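Local coordinates for takeout-like protein 1 (Epiphyas postvittana, PDB 3E8T), which probably serves as a carrier of hydrophobic ligands in this insect, holding a ubiquinone-8 molecule in its interior, at residues 36-48 / 57-69. Sequence-based numbering, arbitrary orientation. Where two conformers were deposited one is given.
Sequences VEVMDVLDLDDFA and TLKEGKLKGLKGA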
loop_
_atom_site.group_PDB
_atom_site.type_symbol
_atom_site.label_atom_id
_atom_site.label_comp_id
_atom_site.label_asym_id
_atom_site.label_seq_id
_atom_site.Cartn_x
_atom_site.Cartn_y
_atom_site.Cartn_z
ATOM N N VAL A 36 -10.307 13.153 -3.915
ATOM C CA VAL A 36 -9.219 12.337 -3.346
ATOM C C VAL A 36 -9.754 11.648 -2.112
ATOM O O VAL A 36 -10.077 12.296 -1.111
ATOM C CB VAL A 36 -7.958 13.175 -3.037
ATOM C CG1 VAL A 36 -6.912 12.305 -2.371
ATOM C CG2 VAL A 36 -7.417 13.821 -4.309
ATOM N N GLU A 37 -9.795 10.328 -2.196
ATOM C CA GLU A 37 -10.356 9.500 -1.167
ATOM C C GLU A 37 -9.439 9.421 0.062
ATOM O O GLU A 37 -8.248 9.685 -0.031
ATOM C CB GLU A 37 -10.560 8.103 -1.759
ATOM C CG GLU A 37 -11.457 8.105 -3.014
ATOM C CD GLU A 37 -11.521 6.762 -3.752
ATOM O OE1 GLU A 37 -10.502 6.291 -4.318
ATOM O OE2 GLU A 37 -12.613 6.149 -3.765
ATOM N N VAL A 38 -9.991 9.102 1.224
ATOM C CA VAL A 38 -9.194 8.891 2.418
ATOM C C VAL A 38 -8.294 7.660 2.217
ATOM O O VAL A 38 -8.731 6.618 1.748
ATOM C CB VAL A 38 -10.078 8.664 3.641
ATOM C CG1 VAL A 38 -9.256 8.392 4.903
ATOM C CG2 VAL A 38 -11.073 9.808 3.824
ATOM N N MET A 39 -7.018 7.790 2.541
ATOM C CA MET A 39 -6.051 6.692 2.386
ATOM C C MET A 39 -5.482 6.203 3.689
ATOM O O MET A 39 -4.639 5.317 3.694
ATOM C CB MET A 39 -4.950 7.078 1.399
ATOM C CG MET A 39 -5.478 7.117 -0.033
ATOM S SD MET A 39 -4.492 8.029 -1.190
ATOM C CE MET A 39 -5.081 9.717 -0.885
ATOM N N ASP A 40 -5.936 6.757 4.813
ATOM C CA ASP A 40 -5.646 6.198 6.144
ATOM C C ASP A 40 -6.818 6.628 7.027
ATOM O O ASP A 40 -6.889 7.782 7.447
ATOM C CB ASP A 40 -4.279 6.623 6.722
ATOM C CG ASP A 40 -3.913 5.817 7.990
ATOM O OD1 ASP A 40 -4.779 5.051 8.501
ATOM O OD2 ASP A 40 -2.771 5.938 8.513
ATOM N N VAL A 41 -7.794 5.763 7.235
ATOM C CA VAL A 41 -7.832 4.345 6.886
ATOM C C VAL A 41 -8.272 4.218 5.452
ATOM O O VAL A 41 -9.238 4.852 5.026
ATOM C CB VAL A 41 -8.792 3.622 7.826
ATOM C CG1 VAL A 41 -8.909 2.183 7.456
ATOM C CG2 VAL A 41 -8.299 3.686 9.271
ATOM N N LEU A 42 -7.549 3.446 4.670
ATOM C CA LEU A 42 -7.895 3.163 3.283
ATOM C C LEU A 42 -8.855 2.006 3.183
ATOM O O LEU A 42 -8.580 0.944 3.714
ATOM C CB LEU A 42 -6.636 2.808 2.493
ATOM C CG LEU A 42 -6.774 2.436 1.026
ATOM C CD1 LEU A 42 -7.318 3.585 0.172
ATOM C CD2 LEU A 42 -5.477 1.910 0.438
ATOM N N ASP A 43 -9.991 2.242 2.517
ATOM C CA ASP A 43 -10.919 1.173 2.220
ATOM C C ASP A 43 -10.438 0.432 0.978
ATOM O O ASP A 43 -10.167 1.022 -0.046
ATOM C CB ASP A 43 -12.335 1.762 2.038
ATOM C CG ASP A 43 -13.045 1.999 3.362
ATOM O OD1 ASP A 43 -13.366 1.006 4.024
ATOM O OD2 ASP A 43 -13.292 3.175 3.762
ATOM N N LEU A 44 -10.285 -0.868 1.106
ATOM C CA LEU A 44 -9.892 -1.713 -0.010
ATOM C C LEU A 44 -11.129 -2.266 -0.685
ATOM O O LEU A 44 -12.055 -2.715 -0.006
ATOM C CB LEU A 44 -9.030 -2.888 0.494
ATOM C CG LEU A 44 -7.806 -2.448 1.291
ATOM C CD1 LEU A 44 -7.081 -3.644 1.903
ATOM C CD2 LEU A 44 -6.840 -1.607 0.421
ATOM N N ASP A 45 -11.146 -2.308 -1.999
ATOM C CA ASP A 45 -12.229 -2.975 -2.678
ATOM C C ASP A 45 -12.151 -4.470 -2.348
ATOM O O ASP A 45 -11.090 -5.011 -2.101
ATOM C CB ASP A 45 -12.151 -2.738 -4.193
ATOM C CG ASP A 45 -12.469 -1.311 -4.594
ATOM O OD1 ASP A 45 -12.866 -0.516 -3.748
ATOM O OD2 ASP A 45 -12.268 -1.029 -5.794
ATOM N N ASP A 46 -13.280 -5.140 -2.377
ATOM C CA ASP A 46 -13.343 -6.568 -2.130
ATOM C C ASP A 46 -12.436 -7.285 -3.082
ATOM O O ASP A 46 -12.371 -6.931 -4.272
ATOM C CB ASP A 46 -14.813 -7.026 -2.170
ATOM C CG ASP A 46 -15.682 -6.370 -0.988
ATOM O OD1 ASP A 46 -15.131 -5.650 -0.118
ATOM O OD2 ASP A 46 -16.920 -6.621 -0.900
ATOM N N PHE A 47 -11.675 -8.256 -2.585
ATOM C CA PHE A 47 -10.782 -8.980 -3.469
ATOM C C PHE A 47 -10.634 -10.420 -3.034
ATOM O O PHE A 47 -10.989 -10.775 -1.925
ATOM C CB PHE A 47 -9.423 -8.298 -3.682
ATOM C CG PHE A 47 -8.523 -8.290 -2.473
ATOM C CD1 PHE A 47 -7.551 -9.243 -2.302
ATOM C CD2 PHE A 47 -8.623 -7.337 -1.508
ATOM C CE1 PHE A 47 -6.755 -9.255 -1.173
ATOM C CE2 PHE A 47 -7.826 -7.337 -0.416
ATOM C CZ PHE A 47 -6.879 -8.294 -0.233
ATOM N N ALA A 48 -10.093 -11.201 -3.948
ATOM C CA ALA A 48 -9.846 -12.600 -3.698
ATOM C C ALA A 48 -8.584 -13.033 -4.401
ATOM O O ALA A 48 -8.156 -12.405 -5.394
ATOM C CB ALA A 48 -11.005 -13.416 -4.211
ATOM N N THR A 57 -10.362 -14.666 0.498
ATOM C CA THR A 57 -11.128 -13.496 0.150
ATOM C C THR A 57 -11.044 -12.490 1.294
ATOM O O THR A 57 -10.939 -12.875 2.473
ATOM C CB THR A 57 -12.589 -13.807 -0.145
ATOM O OG1 THR A 57 -13.267 -14.175 1.044
ATOM C CG2 THR A 57 -12.745 -14.885 -1.188
ATOM N N LEU A 58 -11.104 -11.200 0.949
ATOM C CA LEU A 58 -11.210 -10.156 1.950
ATOM C C LEU A 58 -12.234 -9.138 1.506
ATOM O O LEU A 58 -12.110 -8.567 0.403
ATOM C CB LEU A 58 -9.887 -9.472 2.211
ATOM C CG LEU A 58 -9.840 -8.538 3.411
ATOM C CD1 LEU A 58 -9.887 -9.325 4.715
ATOM C CD2 LEU A 58 -8.600 -7.640 3.363
ATOM N N LYS A 59 -13.228 -8.942 2.366
ATOM C CA LYS A 59 -14.277 -7.960 2.110
ATOM C C LYS A 59 -14.210 -6.925 3.235
ATOM O O LYS A 59 -13.770 -7.223 4.341
ATOM C CB LYS A 59 -15.662 -8.636 2.079
ATOM C CG LYS A 59 -15.805 -9.604 0.955
ATOM C CD LYS A 59 -17.218 -10.142 0.885
ATOM C CE LYS A 59 -17.323 -11.403 0.141
ATOM N NZ LYS A 59 -18.627 -12.052 0.465
ATOM N N GLU A 60 -14.670 -5.716 2.953
ATOM C CA GLU A 60 -14.600 -4.667 3.970
ATOM C C GLU A 60 -13.149 -4.414 4.384
ATOM O O GLU A 60 -12.904 -4.081 5.537
ATOM C CB GLU A 60 -15.453 -4.957 5.232
ATOM C CG GLU A 60 -16.972 -5.049 5.080
ATOM C CD GLU A 60 -17.656 -5.003 6.445
ATOM O OE1 GLU A 60 -17.629 -6.047 7.114
ATOM O OE2 GLU A 60 -18.151 -3.921 6.869
ATOM N N GLY A 61 -12.218 -4.599 3.462
ATOM C CA GLY A 61 -10.832 -4.497 3.854
ATOM C C GLY A 61 -10.432 -3.071 4.185
ATOM O O GLY A 61 -10.922 -2.120 3.582
ATOM N N LYS A 62 -9.538 -2.937 5.149
ATOM C CA LYS A 62 -9.056 -1.677 5.627
ATOM C C LYS A 62 -7.559 -1.730 5.837
ATOM O O LYS A 62 -7.066 -2.653 6.462
ATOM C CB LYS A 62 -9.640 -1.408 6.990
ATOM C CG LYS A 62 -11.139 -1.444 7.121
ATOM C CD LYS A 62 -11.810 -0.349 6.475
ATOM C CE LYS A 62 -13.330 -0.360 6.868
ATOM N NZ LYS A 62 -13.946 0.939 6.546
ATOM N N LEU A 63 -6.874 -0.710 5.374
ATOM C CA LEU A 63 -5.427 -0.558 5.589
ATOM C C LEU A 63 -5.187 0.681 6.439
ATOM O O LEU A 63 -5.537 1.790 6.018
ATOM C CB LEU A 63 -4.670 -0.431 4.255
ATOM C CG LEU A 63 -3.178 -0.048 4.412
ATOM C CD1 LEU A 63 -2.415 -1.216 4.937
ATOM C CD2 LEU A 63 -2.602 0.439 3.066
ATOM N N LYS A 64 -4.608 0.478 7.628
ATOM C CA LYS A 64 -4.275 1.563 8.521
ATOM C C LYS A 64 -2.782 1.689 8.604
ATOM O O LYS A 64 -2.069 0.690 8.643
ATOM C CB LYS A 64 -4.873 1.352 9.905
ATOM C CG LYS A 64 -4.725 2.594 10.880
ATOM C CD LYS A 64 -5.567 2.494 12.221
ATOM C CE LYS A 64 -5.077 3.480 13.310
ATOM N NZ LYS A 64 -5.751 3.433 14.670
ATOM N N GLY A 65 -2.295 2.919 8.647
ATOM C CA GLY A 65 -0.916 3.217 8.959
ATOM C C GLY A 65 -0.181 4.103 7.984
ATOM O O GLY A 65 0.924 4.588 8.305
ATOM N N LEU A 66 -0.751 4.383 6.798
ATOM C CA LEU A 66 -0.027 5.213 5.820
ATOM C C LEU A 66 0.286 6.618 6.355
ATOM O O LEU A 66 1.277 7.196 5.966
ATOM C CB LEU A 66 -0.763 5.292 4.485
ATOM C CG LEU A 66 0.002 5.759 3.249
ATOM C CD1 LEU A 66 1.252 4.909 2.997
ATOM C CD2 LEU A 66 -0.928 5.683 2.027
ATOM N N LYS A 67 -0.548 7.160 7.239
ATOM C CA LYS A 67 -0.326 8.508 7.806
ATOM C C LYS A 67 1.030 8.587 8.476
ATOM O O LYS A 67 1.624 9.668 8.571
ATOM C CB LYS A 67 -1.410 8.844 8.848
ATOM C CG LYS A 67 -1.315 10.229 9.449
ATOM C CD LYS A 67 -2.594 10.625 10.190
ATOM C CE LYS A 67 -2.815 9.890 11.506
ATOM N NZ LYS A 67 -4.045 10.414 12.227
ATOM N N GLY A 68 1.471 7.462 9.032
ATOM C CA GLY A 68 2.694 7.359 9.820
ATOM C C GLY A 68 3.910 6.904 9.063
ATOM O O GLY A 68 4.964 6.650 9.658
ATOM N N ALA A 69 3.780 6.804 7.746
ATOM C CA ALA A 69 4.888 6.336 6.944
ATOM C C ALA A 69 6.071 7.296 6.992
ATOM O O ALA A 69 5.879 8.508 7.071
ATOM C CB ALA A 69 4.490 6.100 5.525
HETATM O O HOH W 1 -3.388 3.645 5.586
HETATM O O HOH W 2 -13.566 -1.464 2.985
HETATM O O HOH W 3 -11.361 -5.826 0.933
#
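The ring of F47 lies alongside L58, both side chains pointing the same way, and L58 CD2 approaches the ring obliquely, 3.9 Å from F47 CE2. At the ring edge, in its plane, sits the carbonyl oxygen of D45 of its own segment. The carboxylate of D46 is met from above its plane, 36° out, where E60 N donates to D46 OD1 (3.1 Å) at the corner the chain turns at 59-60, while the stem of K59 crosses this acid at about a right angle. D43 and K62 run side by side; the lysine chain bends at chi2 (-70°), bringing K62 NZ onto the syn lone pair of D43 OD1 in a 2.6 Å salt bridge. A water joins the same OD1 to G61 O. Both strands belong to one antiparallel beta hairpin of the JHBP-like fold, in which a long, curled antiparallel sheet packs on helix 182-211, here through L42 and F47. L42 and L63 form a hydrogen-bonded pair, their side chains on the same face as F47 and L58; there L63 touches the bound ubiquinone-8, as does L66 farther along, and D43 and K62, with their salt bridge, project from the opposite face. Where the pairing ends, beyond the cis peptide before V41, D40 reaches the turn that leads into the 3-10 segment 66-68. With CG anti to the backbone N (chi1 -170°), its carboxylate reaches the turn's amides: D40 OD2 takes K67 N on its anti lone pair at 2.8 Å, nearly straight, and G65 N adds weak bonds to both oxygens. An alanine at D40 would remove this acceptor group and would probably leave the amides of G65 and K67 without their carboxylate partner, and the turn less firmly tied to the loop before the strand. Beside it, a water donates to M39 O and L63 O and accepts from L66 N.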